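Side-chain contacts in decaprenyl diphosphate synthase (Rhodobacter capsulatus, PDB 3MZV), which probably builds a long all-trans polyprenyl diphosphate for quinone side chains, condensing isopentenyl diphosphate units onto farnesyl diphosphate with the help of magnesium: residues Pro58-Ala63 against Gln319-Leu324; Arg66-Gly71 against Gly195-Asp200; Val202-Asp207 against Ala310-His315; Gly209-Ile214 against Asp303-Ala308. All blocks are in the same frame, centred on the assembly; numbering follows the deposited sequence. Where two conformers were deposited one is given.

Contact 1 of 4, residues Pro58-Ala63 against Gln319-Leu324; sequences PMLTLA and QMLDDL
Leu60 and Leu321 meet through single methyls: CD2 of Leu60 lies 3.9 Å from CD2 of Leu321, the two side chains crossing at a slant. The same Leu60 CD2 also reaches Leu324, whose CD2 is 4.0 Å away, so one methyl serves two leucines that follow each other by three residues on helix 316-328. Leu321 answers in kind, its CD2 reaching back to the CB of Ala63 at 4.2 Å. The small alanine lets Leu321 come up to helix 56-67 beside Leu60. Torsions set Leu321 and Leu324 apart: Leu321 carries CG anti to its carbonyl carbon (chi1 -69°), Leu324 carries it anti to the backbone N (chi1 -177°), and both bring CD2 to the same methyl. The backbones are nearly antiparallel at 153°, but the axes of the short segments stay 11.7 Å apart, and side chains bridge the interval. Around this apolar group lie further helices. Leu60 and Leu324 both touch Tyr208 and Leu212 of helix 199-224, and Leu324 also leans on Leu14 of helix 11-17. Leu321 O is hydrogen-bonded to Tyr208 OH. With no hydrogen bond between them, these two segments of the all-helical prenyl synthase fold meet through apolar contact alone, by dispersion and the burial of methyl groups.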
loop_
_atom_site.group_PDB
_atom_site.type_symbol
_atom_site.label_atom_id
_atom_site.label_comp_id
_atom_site.label_asym_id
_atom_site.label_seq_id
_atom_site.Cartn_x
_atom_site.Cartn_y
_atom_site.Cartn_z
ATOM N N PRO B 58 1.897 -14.206 -12.095
ATOM C CA PRO B 58 0.992 -13.903 -13.193
ATOM C C PRO B 58 0.723 -15.092 -14.114
ATOM O O PRO B 58 -0.380 -15.197 -14.649
ATOM C CB PRO B 58 1.717 -12.786 -13.942
ATOM C CG PRO B 58 3.166 -12.936 -13.533
ATOM C CD PRO B 58 3.057 -13.301 -12.114
ATOM N N MET B 59 1.714 -15.986 -14.295
ATOM C CA MET B 59 1.463 -17.184 -15.104
ATOM C C MET B 59 0.354 -18.034 -14.554
ATOM O O MET B 59 -0.364 -18.692 -15.316
ATOM C CB MET B 59 2.709 -18.081 -15.252
ATOM C CG MET B 59 3.806 -17.433 -15.946
ATOM S SD MET B 59 5.061 -18.656 -16.552
ATOM C CE MET B 59 5.555 -17.556 -17.832
ATOM N N LEU B 60 0.257 -18.079 -13.245
ATOM C CA LEU B 60 -0.743 -18.909 -12.589
ATOM C C LEU B 60 -2.141 -18.400 -12.941
ATOM O O LEU B 60 -3.063 -19.202 -13.139
ATOM C CB LEU B 60 -0.548 -18.928 -11.075
ATOM C CG LEU B 60 0.526 -19.910 -10.531
ATOM C CD1 LEU B 60 0.543 -19.877 -9.007
ATOM C CD2 LEU B 60 0.274 -21.311 -10.971
ATOM N N THR B 61 -2.298 -17.068 -12.992
ATOM C CA THR B 61 -3.601 -16.497 -13.342
ATOM C C THR B 61 -3.955 -16.784 -14.781
ATOM O O THR B 61 -5.062 -17.244 -15.082
ATOM C CB THR B 61 -3.597 -14.995 -13.112
ATOM O OG1 THR B 61 -3.473 -14.757 -11.724
ATOM C CG2 THR B 61 -4.891 -14.297 -13.680
ATOM N N LEU B 62 -3.017 -16.500 -15.695
ATOM C CA LEU B 62 -3.223 -16.781 -17.118
ATOM C C LEU B 62 -3.547 -18.265 -17.359
ATOM O O LEU B 62 -4.467 -18.574 -18.091
ATOM C CB LEU B 62 -1.972 -16.438 -17.912
ATOM C CG LEU B 62 -1.538 -14.969 -17.881
ATOM C CD1 LEU B 62 -0.197 -14.864 -18.647
ATOM C CD2 LEU B 62 -2.621 -14.053 -18.437
ATOM N N ALA B 63 -2.745 -19.161 -16.773
ATOM C CA ALA B 63 -2.940 -20.595 -16.945
ATOM C C ALA B 63 -4.322 -21.055 -16.440
ATOM O O ALA B 63 -5.020 -21.851 -17.124
ATOM C CB ALA B 63 -1.784 -21.422 -16.272
ATOM N N GLN B 319 -1.720 -30.463 -17.205
ATOM C CA GLN B 319 -0.494 -31.239 -17.091
ATOM C C GLN B 319 0.703 -30.320 -16.809
ATOM O O GLN B 319 1.548 -30.660 -16.019
ATOM C CB GLN B 319 -0.269 -32.121 -18.323
ATOM C CG GLN B 319 0.768 -33.219 -18.126
ATOM C CD GLN B 319 2.172 -32.765 -18.507
ATOM O OE1 GLN B 319 2.332 -31.857 -19.322
ATOM N NE2 GLN B 319 3.192 -33.397 -17.924
ATOM N N MET B 320 0.751 -29.141 -17.418
ATOM C CA MET B 320 1.853 -28.240 -17.167
ATOM C C MET B 320 1.858 -27.748 -15.696
ATOM O O MET B 320 2.925 -27.592 -15.108
ATOM C CB MET B 320 1.851 -27.058 -18.153
ATOM C CG MET B 320 2.415 -27.392 -19.556
ATOM S SD MET B 320 2.352 -25.982 -20.750
ATOM C CE MET B 320 0.856 -26.488 -21.595
ATOM N N LEU B 321 0.682 -27.534 -15.104
ATOM C CA LEU B 321 0.585 -27.173 -13.694
ATOM C C LEU B 321 0.997 -28.315 -12.787
ATOM O O LEU B 321 1.551 -28.082 -11.717
ATOM C CB LEU B 321 -0.839 -26.698 -13.322
ATOM C CG LEU B 321 -1.249 -25.347 -13.926
ATOM C CD1 LEU B 321 -2.721 -25.033 -13.549
ATOM C CD2 LEU B 321 -0.339 -24.206 -13.511
ATOM N N ASP B 322 0.700 -29.527 -13.213
ATOM C CA ASP B 322 1.179 -30.729 -12.539
ATOM C C ASP B 322 2.728 -30.746 -12.534
ATOM O O ASP B 322 3.362 -30.898 -11.446
ATOM C CB ASP B 322 0.583 -31.969 -13.207
ATOM C CG ASP B 322 0.640 -33.224 -12.335
ATOM O OD1 ASP B 322 1.746 -33.712 -12.076
ATOM O OD2 ASP B 322 -0.426 -33.760 -11.961
ATOM N N ASP B 323 3.339 -30.543 -13.700
ATOM C CA ASP B 323 4.805 -30.511 -13.781
ATOM C C ASP B 323 5.336 -29.333 -12.960
ATOM O O ASP B 323 6.420 -29.397 -12.384
ATOM C CB ASP B 323 5.320 -30.343 -15.214
ATOM C CG ASP B 323 5.099 -31.552 -16.087
ATOM O OD1 ASP B 323 4.982 -32.669 -15.584
ATOM O OD2 ASP B 323 5.064 -31.368 -17.321
ATOM N N LEU B 324 4.598 -28.240 -12.918
ATOM C CA LEU B 324 5.081 -27.091 -12.167
ATOM C C LEU B 324 5.191 -27.435 -10.656
ATOM O O LEU B 324 6.091 -26.936 -9.963
ATOM C CB LEU B 324 4.207 -25.890 -12.394
ATOM C CG LEU B 324 4.611 -24.576 -11.736
ATOM C CD1 LEU B 324 5.960 -24.040 -12.256
ATOM C CD2 LEU B 324 3.467 -23.557 -11.940
#

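Contact 2 of 4, residues Arg66-Gly71 against Gly195-Asp200; sequences RLVGYG and GGAPED
Val68 sets its CG1 methyl 3.6 Å from the CB of Ala197, while its other branch, CG2, lies over the backbone of Gly195 at 3.9 Å from that residue's CA. The valine thus straddles two residues of the turn before helix 199-224. Tyr70 approaches the same glycine with the near part of its ring, CD1 standing 3.7 Å from Gly195 CA, and Gly195 N sits over one ring face. Tyr70 holds CG anti to its own backbone N (chi1 -172°), which carries the ring past the glycine. A side chain on Gly195 would run into Val68 CG2 and press on Tyr70 CB, so the close fit depends on a bare CA here. In the next shell a water donates to two carbonyls, Gly195 O at 2.6 Å and Val68 O at 3.3 Å, joining the backbones where no direct hydrogen bond does. The Tyr70 hydroxyl is hydrogen-bonded to Phe74 N, and its ring meets that of His75 almost at right angles, which ties the phenol to the start of helix 74-96. Farther out, two helix ends fix the backbones: Gly69, with positive phi, closes helix 56-67 in a Schellman motif, and Gly196 closes helix 169-194 in another. Pro198 then takes the N-cap position of helix 199-224. The contact therefore joins two helix-terminating turns through small apolar surfaces and one bridging water, its polar share resting on carbonyls that accept from the same molecule.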
loop_
_atom_site.group_PDB
_atom_site.type_symbol
_atom_site.label_atom_id
_atom_site.label_comp_id
_atom_site.label_asym_id
_atom_site.label_seq_id
_atom_site.Cartn_x
_atom_site.Cartn_y
_atom_site.Cartn_z
ATOM N N ARG B 66 -7.118 -19.736 -18.904
ATOM C CA ARG B 66 -7.072 -20.465 -20.189
ATOM C C ARG B 66 -7.431 -21.943 -19.971
ATOM O O ARG B 66 -8.076 -22.552 -20.821
ATOM C CB ARG B 66 -5.675 -20.368 -20.845
ATOM C CG ARG B 66 -5.275 -18.981 -21.336
ATOM C CD ARG B 66 -6.006 -18.614 -22.584
ATOM N NE ARG B 66 -5.527 -17.368 -23.187
ATOM C CZ ARG B 66 -5.997 -16.863 -24.334
ATOM N NH1 ARG B 66 -6.917 -17.524 -25.028
ATOM N NH2 ARG B 66 -5.534 -15.708 -24.809
ATOM N N LEU B 67 -7.049 -22.508 -18.838
ATOM C CA LEU B 67 -7.411 -23.876 -18.524
ATOM C C LEU B 67 -8.938 -24.120 -18.444
ATOM O O LEU B 67 -9.408 -25.211 -18.764
ATOM C CB LEU B 67 -6.734 -24.338 -17.210
ATOM C CG LEU B 67 -7.081 -25.692 -16.604
ATOM C CD1 LEU B 67 -6.922 -26.798 -17.674
ATOM C CD2 LEU B 67 -6.174 -25.976 -15.404
ATOM N N VAL B 68 -9.696 -23.144 -17.965
ATOM C CA VAL B 68 -11.150 -23.309 -17.904
ATOM C C VAL B 68 -11.837 -22.773 -19.182
ATOM O O VAL B 68 -13.069 -22.602 -19.225
ATOM C CB VAL B 68 -11.729 -22.699 -16.605
ATOM C CG1 VAL B 68 -11.151 -23.384 -15.373
ATOM C CG2 VAL B 68 -11.537 -21.176 -16.577
ATOM N N GLY B 69 -11.049 -22.471 -20.212
ATOM C CA GLY B 69 -11.568 -22.092 -21.529
ATOM C C GLY B 69 -11.833 -20.616 -21.807
ATOM O O GLY B 69 -12.582 -20.297 -22.721
ATOM N N TYR B 70 -11.232 -19.723 -21.023
ATOM C CA TYR B 70 -11.463 -18.303 -21.176
ATOM C C TYR B 70 -10.683 -17.809 -22.376
ATOM O O TYR B 70 -9.542 -18.199 -22.559
ATOM C CB TYR B 70 -10.980 -17.568 -19.940
ATOM C CG TYR B 70 -11.336 -16.111 -19.880
ATOM C CD1 TYR B 70 -12.677 -15.687 -19.964
ATOM C CD2 TYR B 70 -10.351 -15.155 -19.761
ATOM C CE1 TYR B 70 -13.013 -14.341 -19.879
ATOM C CE2 TYR B 70 -10.661 -13.837 -19.646
ATOM C CZ TYR B 70 -12.004 -13.416 -19.715
ATOM O OH TYR B 70 -12.300 -12.069 -19.644
ATOM N N GLY B 71 -11.319 -16.980 -23.183
ATOM C CA GLY B 71 -10.708 -16.405 -24.375
ATOM C C GLY B 71 -10.203 -14.980 -24.194
ATOM O O GLY B 71 -9.685 -14.399 -25.137
ATOM N N GLY B 195 -12.936 -16.735 -15.928
ATOM C CA GLY B 195 -13.319 -17.684 -16.964
ATOM C C GLY B 195 -14.668 -18.354 -16.728
ATOM O O GLY B 195 -15.081 -19.200 -17.499
ATOM N N GLY B 196 -15.360 -17.985 -15.665
ATOM C CA GLY B 196 -16.716 -18.460 -15.419
ATOM C C GLY B 196 -16.745 -19.910 -15.057
ATOM O O GLY B 196 -17.745 -20.605 -15.297
ATOM N N ALA B 197 -15.662 -20.418 -14.474
ATOM C CA ALA B 197 -15.595 -21.849 -14.222
ATOM C C ALA B 197 -16.617 -22.225 -13.156
ATOM O O ALA B 197 -16.971 -21.398 -12.333
ATOM C CB ALA B 197 -14.166 -22.308 -13.784
ATOM N N PRO B 198 -17.067 -23.502 -13.164
ATOM C CA PRO B 198 -17.885 -24.051 -12.090
ATOM C C PRO B 198 -17.193 -23.830 -10.738
ATOM O O PRO B 198 -15.946 -23.864 -10.652
ATOM C CB PRO B 198 -17.932 -25.559 -12.417
ATOM C CG PRO B 198 -17.708 -25.613 -13.899
ATOM C CD PRO B 198 -16.738 -24.513 -14.184
ATOM N N GLU B 199 -17.981 -23.615 -9.686
ATOM C CA GLU B 199 -17.401 -23.272 -8.401
ATOM C C GLU B 199 -16.490 -24.393 -7.837
ATOM O O GLU B 199 -15.505 -24.102 -7.183
ATOM C CB GLU B 199 -18.491 -22.847 -7.399
ATOM C CG GLU B 199 -19.127 -21.445 -7.673
ATOM C CD GLU B 199 -18.067 -20.337 -7.841
ATOM O OE1 GLU B 199 -17.072 -20.341 -7.070
ATOM O OE2 GLU B 199 -18.228 -19.489 -8.748
ATOM N N ASP B 200 -16.773 -25.664 -8.104
ATOM C CA ASP B 200 -15.861 -26.695 -7.668
ATOM C C ASP B 200 -14.479 -26.610 -8.333
ATOM O O ASP B 200 -13.483 -26.989 -7.715
ATOM C CB ASP B 200 -16.456 -28.121 -7.777
ATOM C CG ASP B 200 -16.742 -28.577 -9.219
ATOM O OD1 ASP B 200 -16.903 -27.777 -10.130
ATOM O OD2 ASP B 200 -16.879 -29.808 -9.428
HETATM O O HOH W 1 -14.354 -19.677 -19.910
#

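Contact 3 of 4, residues Val202-Asp207 against Ala310-His315; sequences VQALFD and AKLPDH
Ala204 and Lys311 bring their CA atoms to 6.4 Å where helix 202-207, part of the longer helix 199-224, passes the irregular loop that leads from helix 290-308 to helix 316-328. Leu312 does most of the loop's touching. Its CD1 lies 3.5 Å from CD2 of Leu205, and its CD2 rests 4.0 Å from Leu205 CG, so both methyls of Leu312 lie against Leu205. CD2 also extends to the CB of Ala204 at 4.1 Å. The first torsion of Leu312 places CG anti to its carbonyl carbon (chi1 -58°), laying the isobutyl group against the helix. Lys311 adds its CB, which is 4.0 Å from the CB of Ala204, before its chain bends at chi2 (89°) and leaves NZ 5.6 Å from Asp207 OD2. Lysine and aspartate do not meet directly: a water lies between them, donating to Asp207 OD2 at 2.7 Å and accepting only a weak bond from Lys311 NZ. Replacing Leu312 by an alanine would probably open a gap beside Leu205 and take away most of the apolar hold of the loop on the helix. Behind the contact Leu205 packs on Ala64 of helix 56-67, and Leu312 O is hydrogen-bonded to Arg318 NH1. Burial of leucine methyls thus supplies the inner part of the contact, while the oppositely charged groups at its solvent side attract through water, probably weakly.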
loop_
_atom_site.group_PDB
_atom_site.type_symbol
_atom_site.label_atom_id
_atom_site.label_comp_id
_atom_site.label_asym_id
_atom_site.label_seq_id
_atom_site.Cartn_x
_atom_site.Cartn_y
_atom_site.Cartn_z
ATOM N N VAL B 202 -13.215 -23.582 -9.400
ATOM C CA VAL B 202 -12.646 -22.420 -8.720
ATOM C C VAL B 202 -11.997 -22.833 -7.420
ATOM O O VAL B 202 -10.864 -22.486 -7.160
ATOM C CB VAL B 202 -13.690 -21.343 -8.420
ATOM C CG1 VAL B 202 -13.077 -20.197 -7.606
ATOM C CG2 VAL B 202 -14.330 -20.797 -9.738
ATOM N N GLN B 203 -12.710 -23.621 -6.611
ATOM C CA GLN B 203 -12.162 -24.084 -5.347
ATOM C C GLN B 203 -10.917 -24.966 -5.552
ATOM O O GLN B 203 -9.941 -24.821 -4.822
ATOM C CB GLN B 203 -13.249 -24.808 -4.514
ATOM C CG GLN B 203 -12.754 -25.302 -3.158
ATOM C CD GLN B 203 -12.425 -24.169 -2.201
ATOM O OE1 GLN B 203 -13.090 -23.114 -2.201
ATOM N NE2 GLN B 203 -11.354 -24.355 -1.396
ATOM N N ALA B 204 -10.923 -25.831 -6.574
ATOM C CA ALA B 204 -9.778 -26.693 -6.820
ATOM C C ALA B 204 -8.585 -25.834 -7.220
ATOM O O ALA B 204 -7.473 -26.095 -6.801
ATOM C CB ALA B 204 -10.057 -27.720 -7.904
ATOM N N LEU B 205 -8.828 -24.795 -8.007
ATOM C CA LEU B 205 -7.714 -23.940 -8.422
ATOM C C LEU B 205 -7.166 -23.209 -7.208
ATOM O O LEU B 205 -5.936 -23.045 -7.073
ATOM C CB LEU B 205 -8.138 -22.930 -9.482
ATOM C CG LEU B 205 -8.356 -23.481 -10.874
ATOM C CD1 LEU B 205 -9.259 -22.503 -11.715
ATOM C CD2 LEU B 205 -7.036 -23.790 -11.555
ATOM N N PHE B 206 -8.065 -22.746 -6.351
ATOM C CA PHE B 206 -7.634 -22.111 -5.106
ATOM C C PHE B 206 -6.713 -23.067 -4.315
ATOM O O PHE B 206 -5.647 -22.653 -3.869
ATOM C CB PHE B 206 -8.846 -21.681 -4.233
ATOM C CG PHE B 206 -8.460 -21.105 -2.889
ATOM C CD1 PHE B 206 -8.284 -21.936 -1.779
ATOM C CD2 PHE B 206 -8.281 -19.729 -2.727
ATOM C CE1 PHE B 206 -7.915 -21.425 -0.526
ATOM C CE2 PHE B 206 -7.940 -19.180 -1.463
ATOM C CZ PHE B 206 -7.746 -20.018 -0.365
ATOM N N ASP B 207 -7.147 -24.325 -4.164
ATOM C CA ASP B 207 -6.470 -25.305 -3.329
ATOM C C ASP B 207 -5.123 -25.626 -3.959
ATOM O O ASP B 207 -4.127 -25.726 -3.229
ATOM C CB ASP B 207 -7.292 -26.606 -3.177
ATOM C CG ASP B 207 -8.561 -26.442 -2.352
ATOM O OD1 ASP B 207 -8.766 -25.433 -1.660
ATOM O OD2 ASP B 207 -9.390 -27.355 -2.418
ATOM N N ALA B 310 -7.044 -32.677 -9.970
ATOM C CA ALA B 310 -7.850 -33.766 -10.490
ATOM C C ALA B 310 -9.267 -33.319 -10.852
ATOM O O ALA B 310 -9.898 -33.931 -11.735
ATOM C CB ALA B 310 -7.866 -34.948 -9.485
ATOM N N LYS B 311 -9.774 -32.243 -10.229
ATOM C CA LYS B 311 -11.125 -31.749 -10.559
ATOM C C LYS B 311 -11.175 -30.832 -11.764
ATOM O O LYS B 311 -12.251 -30.399 -12.165
ATOM C CB LYS B 311 -11.789 -31.050 -9.360
ATOM C CG LYS B 311 -12.100 -31.993 -8.152
ATOM C CD LYS B 311 -10.913 -32.078 -7.173
ATOM C CE LYS B 311 -11.381 -32.501 -5.776
ATOM N NZ LYS B 311 -10.326 -32.423 -4.715
ATOM N N LEU B 312 -10.033 -30.556 -12.375
ATOM C CA LEU B 312 -9.981 -29.627 -13.489
ATOM C C LEU B 312 -9.972 -30.397 -14.830
ATOM O O LEU B 312 -9.667 -31.587 -14.850
ATOM C CB LEU B 312 -8.776 -28.719 -13.302
ATOM C CG LEU B 312 -8.854 -27.969 -11.952
ATOM C CD1 LEU B 312 -7.578 -27.259 -11.648
ATOM C CD2 LEU B 312 -10.025 -26.998 -11.920
ATOM N N PRO B 313 -10.321 -29.724 -15.944
ATOM C CA PRO B 313 -10.410 -30.438 -17.215
ATOM C C PRO B 313 -9.059 -30.894 -17.707
ATOM O O PRO B 313 -8.031 -30.270 -17.373
ATOM C CB PRO B 313 -11.003 -29.404 -18.181
ATOM C CG PRO B 313 -11.060 -28.172 -17.506
ATOM C CD PRO B 313 -10.801 -28.342 -16.055
ATOM N N ASP B 314 -9.043 -31.970 -18.488
ATOM C CA ASP B 314 -7.780 -32.530 -18.936
ATOM C C ASP B 314 -7.231 -31.765 -20.162
ATOM O O ASP B 314 -7.251 -32.260 -21.280
ATOM C CB ASP B 314 -7.924 -34.042 -19.202
ATOM C CG ASP B 314 -6.598 -34.728 -19.304
ATOM O OD1 ASP B 314 -5.595 -34.146 -18.813
ATOM O OD2 ASP B 314 -6.551 -35.860 -19.839
ATOM N N HIS B 315 -6.703 -30.573 -19.895
ATOM C CA HIS B 315 -6.224 -29.602 -20.859
ATOM C C HIS B 315 -4.681 -29.670 -20.758
ATOM O O HIS B 315 -4.131 -30.023 -19.710
ATOM C CB HIS B 315 -6.761 -28.220 -20.422
ATOM C CG HIS B 315 -6.466 -27.091 -21.358
ATOM N ND1 HIS B 315 -5.236 -26.465 -21.410
ATOM C CD2 HIS B 315 -7.243 -26.466 -22.275
ATOM C CE1 HIS B 315 -5.265 -25.518 -22.334
ATOM N NE2 HIS B 315 -6.471 -25.502 -22.875
HETATM O O HOH W 2 -8.824 -29.643 -3.715
#

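Contact 4 of 4, residues Gly209-Ile214 against Asp303-Ala308; sequences GDALGI and DTARKA
Ala211 and Ala305 face each other where helix 199-224 and helix 290-308 run nearly antiparallel, their short segments at 159° and only 7.9 Å between axes. From the CB of Ala211, which is also its tip, the methyl reaches three parts of the opposing helix. It lies 3.6 Å from the CB of Ala305 and 3.5 Å from the backbone N of that same residue, so it rests against peptide as much as against side chain. To one flank it comes within 4.2 Å of CG2 of Thr304. Ala305 returns the approach, its own CB standing 4.0 Å from the N of Leu212, one residue farther along helix 199-224. Alanine on both sides goes with a separation of 4.9 Å between the CA atoms of Ala211 and Ala305. Trp301 touches Ala211 and Ile214, and Tyr208 touches Ala305. On the outer face of helix 290-308, Lys307 NZ is salt-bridged to Asp303 OD1, one turn earlier, at 2.7 Å, meeting the carboxylate on its syn side and 16° from its plane. Arg306 reaches Asp322 of helix 316-328, a salt bridge between successive helices, and buried Asp210 has its own in Arg177. Between the two segments themselves, no hydrogen bond or charge pair acts: methyls laid against backbone bring these helices close, and the charged side chains find their partners away from this interface.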
loop_
_atom_site.group_PDB
_atom_site.type_symbol
_atom_site.label_atom_id
_atom_site.label_comp_id
_atom_site.label_asym_id
_atom_site.label_seq_id
_atom_site.Cartn_x
_atom_site.Cartn_y
_atom_site.Cartn_z
ATOM N N GLY B 209 -3.309 -23.545 -5.842
ATOM C CA GLY B 209 -2.449 -22.437 -5.631
ATOM C C GLY B 209 -1.974 -22.325 -4.197
ATOM O O GLY B 209 -0.816 -22.041 -3.964
ATOM N N ASP B 210 -2.878 -22.527 -3.242
ATOM C CA ASP B 210 -2.551 -22.490 -1.814
ATOM C C ASP B 210 -1.452 -23.504 -1.483
ATOM O O ASP B 210 -0.455 -23.167 -0.895
ATOM C CB ASP B 210 -3.822 -22.800 -0.992
ATOM C CG ASP B 210 -3.576 -22.912 0.498
ATOM O OD1 ASP B 210 -3.224 -21.902 1.162
ATOM O OD2 ASP B 210 -3.764 -24.033 1.024
ATOM N N ALA B 211 -1.649 -24.748 -1.893
ATOM C CA ALA B 211 -0.643 -25.802 -1.662
ATOM C C ALA B 211 0.710 -25.506 -2.346
ATOM O O ALA B 211 1.792 -25.725 -1.798
ATOM C CB ALA B 211 -1.209 -27.182 -2.119
ATOM N N LEU B 212 0.677 -25.078 -3.592
ATOM C CA LEU B 212 1.911 -24.787 -4.295
ATOM C C LEU B 212 2.663 -23.664 -3.603
ATOM O O LEU B 212 3.900 -23.678 -3.581
ATOM C CB LEU B 212 1.643 -24.430 -5.772
ATOM C CG LEU B 212 2.778 -24.303 -6.789
ATOM C CD1 LEU B 212 3.267 -25.651 -7.199
ATOM C CD2 LEU B 212 2.232 -23.500 -8.002
ATOM N N GLY B 213 1.944 -22.634 -3.158
ATOM C CA GLY B 213 2.586 -21.479 -2.523
ATOM C C GLY B 213 3.209 -21.852 -1.180
ATOM O O GLY B 213 4.331 -21.441 -0.877
ATOM N N ILE B 214 2.480 -22.666 -0.406
ATOM C CA ILE B 214 3.018 -23.245 0.802
ATOM C C ILE B 214 4.311 -24.036 0.499
ATOM O O ILE B 214 5.333 -23.736 1.098
ATOM C CB ILE B 214 2.019 -24.100 1.525
ATOM C CG1 ILE B 214 0.937 -23.242 2.122
ATOM C CG2 ILE B 214 2.752 -24.912 2.682
ATOM C CD1 ILE B 214 -0.296 -23.997 2.493
ATOM N N ASP B 303 2.064 -32.830 -3.157
ATOM C CA ASP B 303 1.050 -33.885 -3.318
ATOM C C ASP B 303 -0.352 -33.335 -3.202
ATOM O O ASP B 303 -1.221 -33.660 -4.004
ATOM C CB ASP B 303 1.186 -34.984 -2.274
ATOM C CG ASP B 303 0.180 -36.112 -2.475
ATOM O OD1 ASP B 303 0.275 -36.796 -3.497
ATOM O OD2 ASP B 303 -0.679 -36.334 -1.580
ATOM N N THR B 304 -0.586 -32.540 -2.168
ATOM C CA THR B 304 -1.852 -31.906 -1.978
ATOM C C THR B 304 -2.196 -31.024 -3.192
ATOM O O THR B 304 -3.309 -31.035 -3.629
ATOM C CB THR B 304 -1.879 -31.082 -0.670
ATOM O OG1 THR B 304 -1.584 -31.966 0.426
ATOM C CG2 THR B 304 -3.247 -30.464 -0.446
ATOM N N ALA B 305 -1.241 -30.292 -3.732
ATOM C CA ALA B 305 -1.481 -29.444 -4.893
ATOM C C ALA B 305 -1.887 -30.276 -6.084
ATOM O O ALA B 305 -2.896 -29.997 -6.743
ATOM C CB ALA B 305 -0.234 -28.629 -5.219
ATOM N N ARG B 306 -1.100 -31.302 -6.376
ATOM C CA ARG B 306 -1.390 -32.222 -7.474
ATOM C C ARG B 306 -2.769 -32.862 -7.375
ATOM O O ARG B 306 -3.490 -32.915 -8.376
ATOM C CB ARG B 306 -0.303 -33.281 -7.543
ATOM C CG ARG B 306 -0.536 -34.351 -8.593
ATOM C CD ARG B 306 0.791 -35.157 -8.901
ATOM N NE ARG B 306 1.835 -34.738 -7.975
ATOM C CZ ARG B 306 2.842 -33.916 -8.247
ATOM N NH1 ARG B 306 3.691 -33.607 -7.280
ATOM N NH2 ARG B 306 3.034 -33.439 -9.455
ATOM N N LYS B 307 -3.183 -33.261 -6.180
ATOM C CA LYS B 307 -4.554 -33.826 -5.959
ATOM C C LYS B 307 -5.670 -32.847 -6.289
ATOM O O LYS B 307 -6.720 -33.219 -6.786
ATOM C CB LYS B 307 -4.765 -34.265 -4.501
ATOM C CG LYS B 307 -4.608 -35.757 -4.188
ATOM C CD LYS B 307 -3.233 -36.247 -4.359
ATOM C CE LYS B 307 -3.124 -37.747 -3.922
ATOM N NZ LYS B 307 -1.787 -38.309 -4.209
ATOM N N ALA B 308 -5.456 -31.584 -5.967
ATOM C CA ALA B 308 -6.427 -30.558 -6.266
ATOM C C ALA B 308 -6.679 -30.446 -7.772
ATOM O O ALA B 308 -7.787 -30.143 -8.190
ATOM C CB ALA B 308 -5.921 -29.209 -5.737
#

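Helix 199-224 threads through contacts 2, 3 and 4, and helix 56-67 through contacts 1 and 2, so the four form a connected series. Contacts 2 and 3 are closest, their centres 9 Å apart, with Leu67 O lying 3.6 Å from Pro313 CG and Ala197 O 3.8 Å from Val202 CG2. Contact 1 joins contact 4 across 12 Å between centres, with Leu212 and the Asp322-Arg306 salt bridge as the joints. Contacts 3 and 4 continue each other along two chain segments, Asp207 CB meeting Ala308 CB at 3.9 Å. Contacts 2 and 4 do not touch, their nearest atoms about 7 Å apart. No substrate or magnesium ion takes part in any of them.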